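Local atomic coordinates of uncharacterized conserved protein YndB, AHSA1/START domain (Micromonospora chersina, PDB entry 6V04), a protein that is of unknown function but has a START/Bet v1-like fold and takes part in dynemicin biosynthesis, possibly as a cyclase/aromatase-like or ligand-binding protein. Residues 21-24 against 25-28; 113-116 against 117-120; 248-251 against 252-256; 256-259 against 260-264. One frame throughout, in Å; residues are numbered along the deposited sequence.

Contact 1. Residues 21-24 against 25-28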
ATOM      1  N   PRO A  21      16.083 -19.390  13.321  1.00 43.62           N
ATOM      2  CA  PRO A  21      17.192 -19.893  14.137  1.00 48.48           C
ATOM      3  C   PRO A  21      18.339 -18.903  14.219  1.00 66.21           C
ATOM      4  O   PRO A  21      19.501 -19.275  14.032  1.00 69.28           O
ATOM      5  CB  PRO A  21      17.607 -21.169  13.395  1.00 54.23           C
ATOM      6  CG  PRO A  21      17.312 -20.855  11.972  1.00 50.26           C
ATOM      7  CD  PRO A  21      16.103 -19.951  11.961  1.00 47.44           C
ATOM      8  N   ALA A  22      18.021 -17.638  14.465  1.00 51.61           N
ATOM      9  CA  ALA A  22      19.011 -16.616  14.742  1.00 42.23           C
ATOM     10  C   ALA A  22      18.797 -16.075  16.150  1.00 42.84           C
ATOM     11  O   ALA A  22      17.662 -16.045  16.638  1.00 46.79           O
ATOM     12  CB  ALA A  22      18.932 -15.460  13.738  1.00 46.00           C
ATOM     13  N   PRO A  23      19.861 -15.662  16.834  1.00 42.51           N
ATOM     14  CA  PRO A  23      19.700 -15.118  18.183  1.00 42.64           C
ATOM     15  C   PRO A  23      19.014 -13.761  18.165  1.00 43.59           C
ATOM     16  O   PRO A  23      18.982 -13.059  17.150  1.00 42.83           O
ATOM     17  CB  PRO A  23      21.139 -15.012  18.700  1.00 49.26           C
ATOM     18  CG  PRO A  23      21.965 -14.885  17.482  1.00 54.06           C
ATOM     19  CD  PRO A  23      21.273 -15.690  16.418  1.00 51.88           C
ATOM     20  N   VAL A  24      18.463 -13.394  19.328  1.00 45.98           N
ATOM     21  CA  VAL A  24      17.639 -12.190  19.418  1.00 36.77           C
ATOM     22  C   VAL A  24      18.432 -10.960  18.996  1.00 41.07           C
ATOM     23  O   VAL A  24      17.893 -10.044  18.367  1.00 37.35           O
ATOM     24  CB  VAL A  24      17.075 -12.035  20.843  1.00 43.89           C
ATOM     25  CG1 VAL A  24      16.470 -10.649  21.041  1.00 43.45           C
ATOM     26  CG2 VAL A  24      16.032 -13.098  21.112  1.00 51.68           C
ATOM     27  N   ASP A  25      19.715 -10.910  19.355  1.00 46.14           N
ATOM     28  CA  ASP A  25      20.510  -9.733  19.032  1.00 45.36           C
ATOM     29  C   ASP A  25      20.645  -9.561  17.524  1.00 38.99           C
ATOM     30  O   ASP A  25      20.556  -8.441  17.006  1.00 40.43           O
ATOM     31  CB  ASP A  25      21.882  -9.842  19.699  1.00 68.64           C
ATOM     32  CG  ASP A  25      22.648  -8.535  19.682  1.00 97.88           C
ATOM     33  OD1 ASP A  25      23.104  -8.124  18.593  1.00108.02           O
ATOM     34  OD2 ASP A  25      22.782  -7.910  20.756  1.00107.29           O
ATOM     35  N   GLU A  26      20.825 -10.667  16.797  1.00 43.78           N
ATOM     36  CA  GLU A  26      20.935 -10.590  15.343  1.00 40.47           C
ATOM     37  C   GLU A  26      19.615 -10.164  14.713  1.00 34.25           C
ATOM     38  O   GLU A  26      19.590  -9.308  13.818  1.00 36.66           O
ATOM     39  CB  GLU A  26      21.386 -11.940  14.786  1.00 41.95           C
ATOM     40  CG  GLU A  26      21.567 -11.954  13.278  1.00 47.03           C
ATOM     41  CD  GLU A  26      22.023 -13.300  12.743  1.00 72.38           C
ATOM     42  OE1 GLU A  26      22.024 -13.478  11.501  1.00 59.77           O
ATOM     43  OE2 GLU A  26      22.384 -14.173  13.563  1.00 60.86           O
ATOM     44  N   VAL A  27      18.500 -10.734  15.182  1.00 34.56           N
ATOM     45  CA  VAL A  27      17.202 -10.353  14.642  1.00 31.79           C
ATOM     46  C   VAL A  27      16.929  -8.884  14.919  1.00 32.08           C
ATOM     47  O   VAL A  27      16.402  -8.165  14.064  1.00 31.71           O
ATOM     48  CB  VAL A  27      16.089 -11.246  15.222  1.00 31.81           C
ATOM     49  CG1 VAL A  27      14.731 -10.836  14.658  1.00 35.86           C
ATOM     50  CG2 VAL A  27      16.375 -12.719  14.951  1.00 36.12           C
ATOM     51  N   TRP A  28      17.256  -8.419  16.128  1.00 32.26           N
ATOM     52  CA  TRP A  28      17.026  -7.019  16.467  1.00 29.30           C
ATOM     53  C   TRP A  28      17.763  -6.086  15.511  1.00 31.21           C
ATOM     54  O   TRP A  28      17.201  -5.081  15.056  1.00 29.53           O
ATOM     55  CB  TRP A  28      17.459  -6.743  17.903  1.00 37.27           C
ATOM     56  CG  TRP A  28      17.236  -5.321  18.275  1.00 32.12           C
ATOM     57  CD1 TRP A  28      18.183  -4.361  18.456  1.00 37.10           C
ATOM     58  CD2 TRP A  28      15.972  -4.685  18.493  1.00 31.61           C
ATOM     59  NE1 TRP A  28      17.590  -3.162  18.779  1.00 39.88           N
ATOM     60  CE2 TRP A  28      16.233  -3.335  18.808  1.00 34.58           C
ATOM     61  CE3 TRP A  28      14.645  -5.128  18.467  1.00 33.87           C
ATOM     62  CZ2 TRP A  28      15.216  -2.426  19.100  1.00 34.54           C
ATOM     63  CZ3 TRP A  28      13.637  -4.218  18.750  1.00 30.96           C
ATOM     64  CH2 TRP A  28      13.931  -2.886  19.063  1.00 29.68           C
TER

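Contact 2. Residues 113-116 against 117-120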
ATOM      1  N   GLY A 113     -12.185  -0.322  12.919  1.00 32.13           N
ATOM      2  CA  GLY A 113     -13.107  -0.272  11.804  1.00 33.60           C
ATOM      3  C   GLY A 113     -12.568  -0.822  10.504  1.00 38.72           C
ATOM      4  O   GLY A 113     -13.197  -0.626   9.459  1.00 39.96           O
ATOM      5  N   ARG A 114     -11.436  -1.509  10.535  1.00 32.37           N
ATOM      6  CA  ARG A 114     -10.855  -2.062   9.322  1.00 32.72           C
ATOM      7  C   ARG A 114     -11.869  -2.946   8.601  1.00 39.80           C
ATOM      8  O   ARG A 114     -12.409  -3.878   9.211  1.00 43.18           O
ATOM      9  CB  ARG A 114      -9.623  -2.887   9.677  1.00 33.14           C
ATOM     10  CG  ARG A 114      -9.011  -3.651   8.522  1.00 35.73           C
ATOM     11  CD  ARG A 114      -7.714  -4.268   8.982  1.00 36.23           C
ATOM     12  NE  ARG A 114      -6.645  -3.281   8.977  1.00 33.17           N
ATOM     13  CZ  ARG A 114      -5.561  -3.320   9.745  1.00 29.03           C
ATOM     14  NH1 ARG A 114      -4.642  -2.372   9.607  1.00 31.11           N
ATOM     15  NH2 ARG A 114      -5.390  -4.281  10.646  1.00 29.90           N
ATOM     16  N   PRO A 115     -12.134  -2.713   7.314  1.00 38.42           N
ATOM     17  CA  PRO A 115     -13.039  -3.612   6.587  1.00 48.66           C
ATOM     18  C   PRO A 115     -12.542  -5.050   6.634  1.00 41.15           C
ATOM     19  O   PRO A 115     -11.352  -5.323   6.477  1.00 40.40           O
ATOM     20  CB  PRO A 115     -13.021  -3.058   5.158  1.00 44.77           C
ATOM     21  CG  PRO A 115     -12.616  -1.635   5.303  1.00 47.24           C
ATOM     22  CD  PRO A 115     -11.669  -1.601   6.465  1.00 45.75           C
ATOM     23  N   GLY A 116     -13.474  -5.978   6.857  1.00 51.77           N
ATOM     24  CA  GLY A 116     -13.111  -7.383   6.803  1.00 48.45           C
ATOM     25  C   GLY A 116     -12.481  -7.760   5.481  1.00 37.66           C
ATOM     26  O   GLY A 116     -11.623  -8.647   5.424  1.00 43.62           O
ATOM     27  N   SER A 117     -12.866  -7.066   4.405  1.00 47.68           N
ATOM     28  CA  SER A 117     -12.315  -7.345   3.085  1.00 53.36           C
ATOM     29  C   SER A 117     -10.822  -7.054   3.003  1.00 52.02           C
ATOM     30  O   SER A 117     -10.158  -7.558   2.092  1.00 55.50           O
ATOM     31  CB  SER A 117     -13.057  -6.523   2.029  1.00 58.44           C
ATOM     32  OG  SER A 117     -12.882  -5.132   2.248  1.00 58.13           O
ATOM     33  N   GLU A 118     -10.282  -6.252   3.925  1.00 40.79           N
ATOM     34  CA  GLU A 118      -8.867  -5.911   3.933  1.00 43.68           C
ATOM     35  C   GLU A 118      -8.016  -6.890   4.723  1.00 37.36           C
ATOM     36  O   GLU A 118      -6.804  -6.961   4.495  1.00 38.35           O
ATOM     37  CB  GLU A 118      -8.657  -4.519   4.540  1.00 48.52           C
ATOM     38  CG  GLU A 118      -8.489  -3.398   3.541  1.00 79.81           C
ATOM     39  CD  GLU A 118      -8.185  -2.074   4.220  1.00 92.11           C
ATOM     40  OE1 GLU A 118      -7.134  -1.976   4.889  1.00 91.61           O
ATOM     41  OE2 GLU A 118      -9.005  -1.138   4.100  1.00 94.87           O
ATOM     42  N   VAL A 119      -8.621  -7.636   5.649  1.00 35.55           N
ATOM     43  CA  VAL A 119      -7.841  -8.375   6.640  1.00 33.58           C
ATOM     44  C   VAL A 119      -7.002  -9.455   5.969  1.00 32.75           C
ATOM     45  O   VAL A 119      -5.823  -9.632   6.287  1.00 34.36           O
ATOM     46  CB  VAL A 119      -8.769  -8.970   7.714  1.00 35.85           C
ATOM     47  CG1 VAL A 119      -8.000  -9.917   8.623  1.00 39.19           C
ATOM     48  CG2 VAL A 119      -9.404  -7.856   8.525  1.00 42.77           C
ATOM     49  N   ALA A 120      -7.604 -10.206   5.044  1.00 36.24           N
ATOM     50  CA  ALA A 120      -6.885 -11.313   4.422  1.00 37.04           C
ATOM     51  C   ALA A 120      -5.673 -10.817   3.646  1.00 35.50           C
ATOM     52  O   ALA A 120      -4.583 -11.399   3.729  1.00 36.67           O
ATOM     53  CB  ALA A 120      -7.823 -12.092   3.503  1.00 45.35           C
TER
HETATM   54  O   HOH W   1      -5.769  -0.773   7.260  1.00 38.70           O
HETATM   55  O   HOH W   2     -10.450 -10.350   4.021  1.00 45.45           O

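Contact 3. Residues 248-251 against 252-256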
ATOM      1  N   LEU A 248       1.490  -7.300 -18.772  1.00 24.06           N
ATOM      2  CA  LEU A 248       1.448  -6.427 -19.937  1.00 23.27           C
ATOM      3  C   LEU A 248       2.314  -6.901 -21.091  1.00 28.23           C
ATOM      4  O   LEU A 248       2.149  -6.388 -22.196  1.00 27.02           O
ATOM      5  CB  LEU A 248       1.875  -5.017 -19.529  1.00 24.48           C
ATOM      6  CG  LEU A 248       0.949  -4.302 -18.537  1.00 24.17           C
ATOM      7  CD1 LEU A 248       1.533  -2.952 -18.176  1.00 26.35           C
ATOM      8  CD2 LEU A 248      -0.441  -4.147 -19.101  1.00 25.92           C
ATOM      9  N   GLY A 249       3.218  -7.856 -20.877  1.00 26.57           N
ATOM     10  CA  GLY A 249       4.071  -8.292 -21.967  1.00 28.11           C
ATOM     11  C   GLY A 249       5.058  -7.245 -22.415  1.00 25.97           C
ATOM     12  O   GLY A 249       5.473  -7.248 -23.585  1.00 30.04           O
ATOM     13  N   LEU A 250       5.447  -6.347 -21.522  1.00 24.67           N
ATOM     14  CA  LEU A 250       6.432  -5.314 -21.784  1.00 25.86           C
ATOM     15  C   LEU A 250       7.713  -5.649 -21.021  1.00 26.86           C
ATOM     16  O   LEU A 250       7.782  -6.626 -20.256  1.00 29.26           O
ATOM     17  CB  LEU A 250       5.878  -3.937 -21.399  1.00 25.29           C
ATOM     18  CG  LEU A 250       4.664  -3.457 -22.197  1.00 26.18           C
ATOM     19  CD1 LEU A 250       4.116  -2.191 -21.602  1.00 31.03           C
ATOM     20  CD2 LEU A 250       5.045  -3.233 -23.648  1.00 32.38           C
ATOM     21  N   SER A 251       8.746  -4.837 -21.222  1.00 26.39           N
ATOM     22  CA  SER A 251       9.968  -5.064 -20.469  1.00 24.66           C
ATOM     23  C   SER A 251       9.696  -4.823 -18.988  1.00 24.23           C
ATOM     24  O   SER A 251       8.789  -4.080 -18.610  1.00 24.16           O
ATOM     25  CB  SER A 251      11.098  -4.151 -20.948  1.00 28.77           C
ATOM     26  OG  SER A 251      10.905  -2.824 -20.492  1.00 29.51           O
ATOM     27  N   ASP A 252      10.515  -5.441 -18.138  1.00 24.83           N
ATOM     28  CA  ASP A 252      10.263  -5.284 -16.708  1.00 22.60           C
ATOM     29  C   ASP A 252      10.384  -3.826 -16.292  1.00 23.01           C
ATOM     30  O   ASP A 252       9.597  -3.343 -15.474  1.00 23.95           O
ATOM     31  CB  ASP A 252      11.212  -6.136 -15.881  1.00 23.18           C
ATOM     32  CG  ASP A 252      10.994  -5.939 -14.413  1.00 25.31           C
ATOM     33  OD1 ASP A 252       9.983  -6.452 -13.907  1.00 24.03           O
ATOM     34  OD2 ASP A 252      11.786  -5.225 -13.773  1.00 23.78           O
ATOM     35  N   LEU A 253      11.364  -3.102 -16.833  1.00 24.72           N
ATOM     36  CA  LEU A 253      11.475  -1.701 -16.451  1.00 23.72           C
ATOM     37  C   LEU A 253      10.280  -0.890 -16.934  1.00 24.36           C
ATOM     38  O   LEU A 253       9.844   0.035 -16.245  1.00 23.49           O
ATOM     39  CB  LEU A 253      12.790  -1.120 -16.948  1.00 25.98           C
ATOM     40  CG  LEU A 253      14.015  -1.692 -16.222  1.00 29.42           C
ATOM     41  CD1 LEU A 253      15.281  -1.098 -16.813  1.00 34.35           C
ATOM     42  CD2 LEU A 253      13.946  -1.409 -14.737  1.00 33.72           C
ATOM     43  N   GLN A 254       9.736  -1.201 -18.116  1.00 23.57           N
ATOM     44  CA  GLN A 254       8.533  -0.502 -18.558  1.00 23.44           C
ATOM     45  C   GLN A 254       7.361  -0.780 -17.626  1.00 22.09           C
ATOM     46  O   GLN A 254       6.622   0.140 -17.265  1.00 23.30           O
ATOM     47  CB  GLN A 254       8.175  -0.908 -19.989  1.00 24.91           C
ATOM     48  CG  GLN A 254       9.050  -0.258 -21.057  1.00 28.06           C
ATOM     49  CD  GLN A 254       8.822  -0.840 -22.436  1.00 39.23           C
ATOM     50  OE1 GLN A 254       8.685  -2.056 -22.610  1.00 32.20           O
ATOM     51  NE2 GLN A 254       8.799   0.032 -23.440  1.00 49.95           N
ATOM     52  N   GLU A 255       7.177  -2.043 -17.241  1.00 20.80           N
ATOM     53  CA  GLU A 255       6.075  -2.418 -16.364  1.00 21.59           C
ATOM     54  C   GLU A 255       6.228  -1.767 -15.000  1.00 21.74           C
ATOM     55  O   GLU A 255       5.266  -1.213 -14.451  1.00 21.32           O
ATOM     56  CB  GLU A 255       6.020  -3.948 -16.258  1.00 22.26           C
ATOM     57  CG  GLU A 255       5.595  -4.609 -17.563  1.00 23.33           C
ATOM     58  CD  GLU A 255       5.689  -6.132 -17.573  1.00 23.57           C
ATOM     59  OE1 GLU A 255       6.393  -6.724 -16.706  1.00 24.34           O
ATOM     60  OE2 GLU A 255       5.039  -6.729 -18.466  1.00 23.04           O
ATOM     61  N   ARG A 256       7.433  -1.830 -14.435  1.00 20.58           N
ATOM     62  CA  ARG A 256       7.694  -1.216 -13.142  1.00 22.22           C
ATOM     63  C   ARG A 256       7.455   0.286 -13.170  1.00 22.09           C
ATOM     64  O   ARG A 256       6.877   0.851 -12.230  1.00 22.08           O
ATOM     65  CB  ARG A 256       9.120  -1.513 -12.720  1.00 25.42           C
ATOM     66  CG  ARG A 256       9.525  -0.824 -11.457  1.00 25.40           C
ATOM     67  CD  ARG A 256      10.886  -1.243 -11.034  1.00 25.93           C
ATOM     68  NE  ARG A 256      11.255  -0.593  -9.782  1.00 26.76           N
ATOM     69  CZ  ARG A 256      12.259  -0.986  -9.014  1.00 27.17           C
ATOM     70  NH1 ARG A 256      12.987  -2.031  -9.358  1.00 26.70           N
ATOM     71  NH2 ARG A 256      12.534  -0.326  -7.890  1.00 28.36           N
TER
HETATM   72  O   HOH W   3       8.450  -8.109 -18.066  1.00 25.08           O

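Contact 4. Residues 256-259 against 260-264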
ATOM      1  N   ARG A 256       7.433  -1.830 -14.435  1.00 20.58           N
ATOM      2  CA  ARG A 256       7.694  -1.216 -13.142  1.00 22.22           C
ATOM      3  C   ARG A 256       7.455   0.286 -13.170  1.00 22.09           C
ATOM      4  O   ARG A 256       6.877   0.851 -12.230  1.00 22.08           O
ATOM      5  CB  ARG A 256       9.120  -1.513 -12.720  1.00 25.42           C
ATOM      6  CG  ARG A 256       9.525  -0.824 -11.457  1.00 25.40           C
ATOM      7  CD  ARG A 256      10.886  -1.243 -11.034  1.00 25.93           C
ATOM      8  NE  ARG A 256      11.255  -0.593  -9.782  1.00 26.76           N
ATOM      9  CZ  ARG A 256      12.259  -0.986  -9.014  1.00 27.17           C
ATOM     10  NH1 ARG A 256      12.987  -2.031  -9.358  1.00 26.70           N
ATOM     11  NH2 ARG A 256      12.534  -0.326  -7.890  1.00 28.36           N
ATOM     12  N   THR A 257       7.929   0.958 -14.215  1.00 21.14           N
ATOM     13  CA  THR A 257       7.762   2.399 -14.297  1.00 21.92           C
ATOM     14  C   THR A 257       6.288   2.776 -14.387  1.00 21.13           C
ATOM     15  O   THR A 257       5.835   3.718 -13.723  1.00 22.45           O
ATOM     16  CB  THR A 257       8.558   2.925 -15.497  1.00 23.39           C
ATOM     17  OG1 THR A 257       9.949   2.672 -15.284  1.00 26.91           O
ATOM     18  CG2 THR A 257       8.359   4.411 -15.672  1.00 26.65           C
ATOM     19  N   LEU A 258       5.517   2.048 -15.198  1.00 20.96           N
ATOM     20  CA  LEU A 258       4.084   2.296 -15.257  1.00 21.13           C
ATOM     21  C   LEU A 258       3.444   2.100 -13.890  1.00 20.24           C
ATOM     22  O   LEU A 258       2.654   2.935 -13.450  1.00 20.84           O
ATOM     23  CB  LEU A 258       3.428   1.379 -16.283  1.00 21.53           C
ATOM     24  CG  LEU A 258       3.663   1.775 -17.740  1.00 22.63           C
ATOM     25  CD1 LEU A 258       3.414   0.585 -18.643  1.00 25.43           C
ATOM     26  CD2 LEU A 258       2.787   2.960 -18.146  1.00 23.90           C
ATOM     27  N   ARG A 259       3.753   0.989 -13.216  1.00 19.46           N
ATOM     28  CA  ARG A 259       3.155   0.723 -11.907  1.00 18.28           C
ATOM     29  C   ARG A 259       3.469   1.851 -10.935  1.00 22.76           C
ATOM     30  O   ARG A 259       2.577   2.355 -10.239  1.00 21.49           O
ATOM     31  CB  ARG A 259       3.656  -0.619 -11.376  1.00 19.04           C
ATOM     32  CG  ARG A 259       2.989  -1.066 -10.086  1.00 18.34           C
ATOM     33  CD  ARG A 259       3.655  -0.546  -8.834  1.00 19.84           C
ATOM     34  NE  ARG A 259       2.973  -1.163  -7.691  1.00 20.13           N
ATOM     35  CZ  ARG A 259       2.774  -0.600  -6.511  1.00 18.93           C
ATOM     36  NH1 ARG A 259       3.211   0.604  -6.207  1.00 19.38           N
ATOM     37  NH2 ARG A 259       2.085  -1.280  -5.592  1.00 19.79           N
ATOM     38  N   HIS A 260       4.730   2.278 -10.895  1.00 21.46           N
ATOM     39  CA  HIS A 260       5.150   3.359 -10.011  1.00 19.80           C
ATOM     40  C   HIS A 260       4.412   4.660 -10.331  1.00 23.32           C
ATOM     41  O   HIS A 260       3.895   5.337  -9.431  1.00 22.60           O
ATOM     42  CB  HIS A 260       6.667   3.512 -10.134  1.00 21.00           C
ATOM     43  CG  HIS A 260       7.306   4.315  -9.050  1.00 21.96           C
ATOM     44  ND1 HIS A 260       8.561   4.024  -8.565  1.00 24.25           N
ATOM     45  CD2 HIS A 260       6.877   5.401  -8.362  1.00 23.98           C
ATOM     46  CE1 HIS A 260       8.886   4.905  -7.635  1.00 27.03           C
ATOM     47  NE2 HIS A 260       7.885   5.753  -7.498  1.00 25.03           N
ATOM     48  N   ARG A 261       4.336   5.022 -11.610  1.00 22.44           N
ATOM     49  CA  ARG A 261       3.681   6.273 -11.982  1.00 22.79           C
ATOM     50  C   ARG A 261       2.193   6.239 -11.669  1.00 21.20           C
ATOM     51  O   ARG A 261       1.628   7.234 -11.195  1.00 22.53           O
ATOM     52  CB  ARG A 261       3.893   6.553 -13.463  1.00 24.40           C
ATOM     53  CG  ARG A 261       5.347   6.796 -13.852  1.00 27.72           C
ATOM     54  CD  ARG A 261       5.485   6.956 -15.358  1.00 27.49           C
ATOM     55  NE  ARG A 261       4.777   8.148 -15.823  1.00 27.48           N
ATOM     56  CZ  ARG A 261       4.042   8.231 -16.928  1.00 29.01           C
ATOM     57  NH1 ARG A 261       3.899   7.192 -17.745  1.00 37.26           N
ATOM     58  NH2 ARG A 261       3.463   9.379 -17.234  1.00 27.90           N
ATOM     59  N   PHE A 262       1.531   5.121 -11.963  1.00 21.25           N
ATOM     60  CA  PHE A 262       0.118   5.016 -11.627  1.00 21.27           C
ATOM     61  C   PHE A 262      -0.094   4.992 -10.122  1.00 21.22           C
ATOM     62  O   PHE A 262      -1.093   5.538  -9.639  1.00 21.72           O
ATOM     63  CB  PHE A 262      -0.488   3.782 -12.290  1.00 20.06           C
ATOM     64  CG  PHE A 262      -0.947   4.014 -13.707  1.00 20.57           C
ATOM     65  CD1 PHE A 262      -0.050   3.976 -14.761  1.00 20.96           C
ATOM     66  CD2 PHE A 262      -2.279   4.253 -13.993  1.00 21.90           C
ATOM     67  CE1 PHE A 262      -0.476   4.169 -16.066  1.00 22.71           C
ATOM     68  CE2 PHE A 262      -2.711   4.440 -15.296  1.00 22.93           C
ATOM     69  CZ  PHE A 262      -1.810   4.405 -16.336  1.00 21.71           C
ATOM     70  N   ALA A 263       0.827   4.403  -9.349  1.00 20.47           N
ATOM     71  CA  ALA A 263       0.665   4.435  -7.892  1.00 20.26           C
ATOM     72  C   ALA A 263       0.687   5.865  -7.367  1.00 22.16           C
ATOM     73  O   ALA A 263      -0.095   6.227  -6.474  1.00 22.33           O
ATOM     74  CB  ALA A 263       1.755   3.599  -7.220  1.00 22.12           C
ATOM     75  N   ALA A 264       1.588   6.692  -7.893  1.00 20.78           N
ATOM     76  CA  ALA A 264       1.635   8.085  -7.472  1.00 21.67           C
ATOM     77  C   ALA A 264       0.364   8.810  -7.885  1.00 23.53           C
ATOM     78  O   ALA A 264      -0.122   9.693  -7.164  1.00 23.01           O
ATOM     79  CB  ALA A 264       2.861   8.757  -8.080  1.00 24.40           C
TER
HETATM   80  O   HOH W   4      10.317   2.225  -9.772  1.00 31.35           O

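Contact 1. Residues 21-24 against 25-28
Pro23 and Ala22 meet the first turn of helix 24-32 where the chain, having left strand 14-20, enters the short helix that follows the first strand of the START/Bet v1-like helix-grip fold. Pro23 holds the N-cap position; its side chain offers no acceptor for a cap, and its carbonyl takes the usual bond of the first turn. Asp25 contributes little side-chain contact: its CB points away from the loop, and its side chain touches Arg74. Glu26 does more. With CG anti to the backbone N (chi1 -178°) and the rest of the chain extended, it runs back past the loop and crosses the Pro23 ring obliquely, its OE2 resting 3.4 Å from Pro23 CD and 3.7 Å from Ala22 CB. Val27 N gives its proton to Pro23 O at 3.1 Å and a nearly straight 168°. The buried Val27 side chain sends CG2 to Ala22 CB, 3.9 Å away, an apolar touch between loop and helix; Leu96 of strand 90-98 and Leu137 of helix 116-139 also pack on Val27. Trp28 carries its indole away from the loop, where it meets Leu96 and Arg74. Its backbone closes the turn: Trp28 N donates to Val24 O at 2.8 Å, while Trp28 CB sits 3.4 Å from the same oxygen.

Contact 2. Residues 113-116 against 117-120
Pro115 and Glu118 lie side by side and point the same way at the start of helix 116-139, the long helix that follows the last strand of the first seven-stranded sheet in this helix-grip fold. This is the compact part of the turn. Pro115 CD comes within 3.6 Å of Glu118 OE2, and Pro115 O receives the proton of Glu118 N at 2.9 Å. The next bond, Val119 N to Gly116 O, is longer at 3.2 Å. Both span three residues rather than four, as in a 3-10-like turn. Arg114 adds to the packing, crossing Glu118 and Val119 at about a right angle: its CG passes the Glu118 CB, and its CD touches Val119 CG2 at 4.0 Å. A bend at chi3 (-80°) then turns the guanidinium aside, where NH1 forms a salt bridge with Asp109 and NH2 donates to Asp12 O.

Water takes over where the protein atoms stand farther apart. The Arg114 and Glu118 charges do not form a salt bridge; instead one water, lying in the plane of the guanidinium at its edge, accepts from Arg114 NH1 at 3.1 Å and donates to Glu118 OE1 at 3.0 Å. On the exposed face of Gly116 and Ala120 the four-residue bond is missing, Gly116 O and Ala120 N being 4.3 Å apart. There a second water, whose approach to Gly116 O is doubtfully short, accepts from Ala120 N at 3.0 Å.

Contact 3. Residues 248-251 against 252-256
Glu255 reaches back from the first turn of helix 252-277 to Leu250 and Ser251, and each of its atoms can be traced against them. CB lies 3.6 Å from Ser251 O. With CG anti to the carbonyl carbon (chi1 -69°) the chain turns back to the loop, and CG lies close to Ser251 O and against Leu250 CB at 3.9 Å. CD comes 3.4 Å from Leu250 O. At the tip, OE2 accepts from Leu250 N at 3.1 Å, met from 45° above the carboxylate plane, and also lies near Leu248 CB, while a water sits 2.8 Å from OE1 and near Leu250 O. With an alanine here, Leu250 N would probably lose its acceptor, and a gap would be likely to open beside Leu250 CB. The backbone joins the same turn, as Glu255 N donates to Ser251 O at 2.9 Å.

Ser251 and Gln254 exchange bonds next to this. Ser251 N gives its proton to Gln254 OE1 at 3.1 Å, in the amide carbonyl plane and on a lone pair. In return Gln254 N donates to Ser251 OG, also at 3.1 Å. That reciprocal pairing, with Ser251 as N-cap, is the capping box that begins the long C-terminal helix.

Contact 4. Residues 256-259 against 260-264
NH1 of Arg259, 3.5 Å from Ala263 CB, is held by a salt bridge to Asp62 and a hydrogen bond to Asp60 O. With NE on Arg148 O and NH2 on Glu150 O as well, the buried guanidinium is fixed in its rotation. The backbones of the same two residues meet: Ala263 N donates to Arg259 O at 2.8 Å.

Arg261 slants past Thr257, its CG 3.1 Å from Thr257 O and its CD 3.9 Å from Thr257 CG2, before a bend at chi3 (64°) leads its NE to a salt bridge with Asp190 and its NH2 to Pro194 O. A methionine in its place would probably cost Asp190 this charge partner and leave Pro194 O without the guanidinium bond.

Leu258 and Phe262 run side by side, CD2 to CE1 4.1 Å. The ring also turns its edge to Leu258 O, 3.2 Å from CD1. A water bridges Arg256 NE at 3.0 Å and His260 ND1 at 2.8 Å, meeting the imidazole at its edge; Arg256 NH2 bonds to Gly59 O.

Side chains four residues apart thus pair along one regular alpha-helix, 252-277, with Arg259 and Phe262 packing on Ile151 of strand 151-157, as a C-terminal helix does against its sheet in a helix-grip fold.

Contacts 1 to 3 each record a chain passing from loop into helix, whereas contact 4 lies wholly inside the helix that contact 3 begins. Those two share Arg256, stand 11 Å apart centre to centre, and touch where Leu248 CD1 and Leu250 CD1 pack on Leu258 CD1, at 4.0 and 4.1 Å. Contact 2 lies across the chain's centre from both, its centre 25 Å from that of contact 4; contact 1 is remote, its nearest atoms about 21 Å from contact 2. The metal region adjoins contacts 3 and 4: the Asp252 side chain is about 5 Å from a sodium ion, and the Arg259 side chain about 7 Å from that of Gln149, a residue seen to bind magnesium in this protein, though not so bound in this chain.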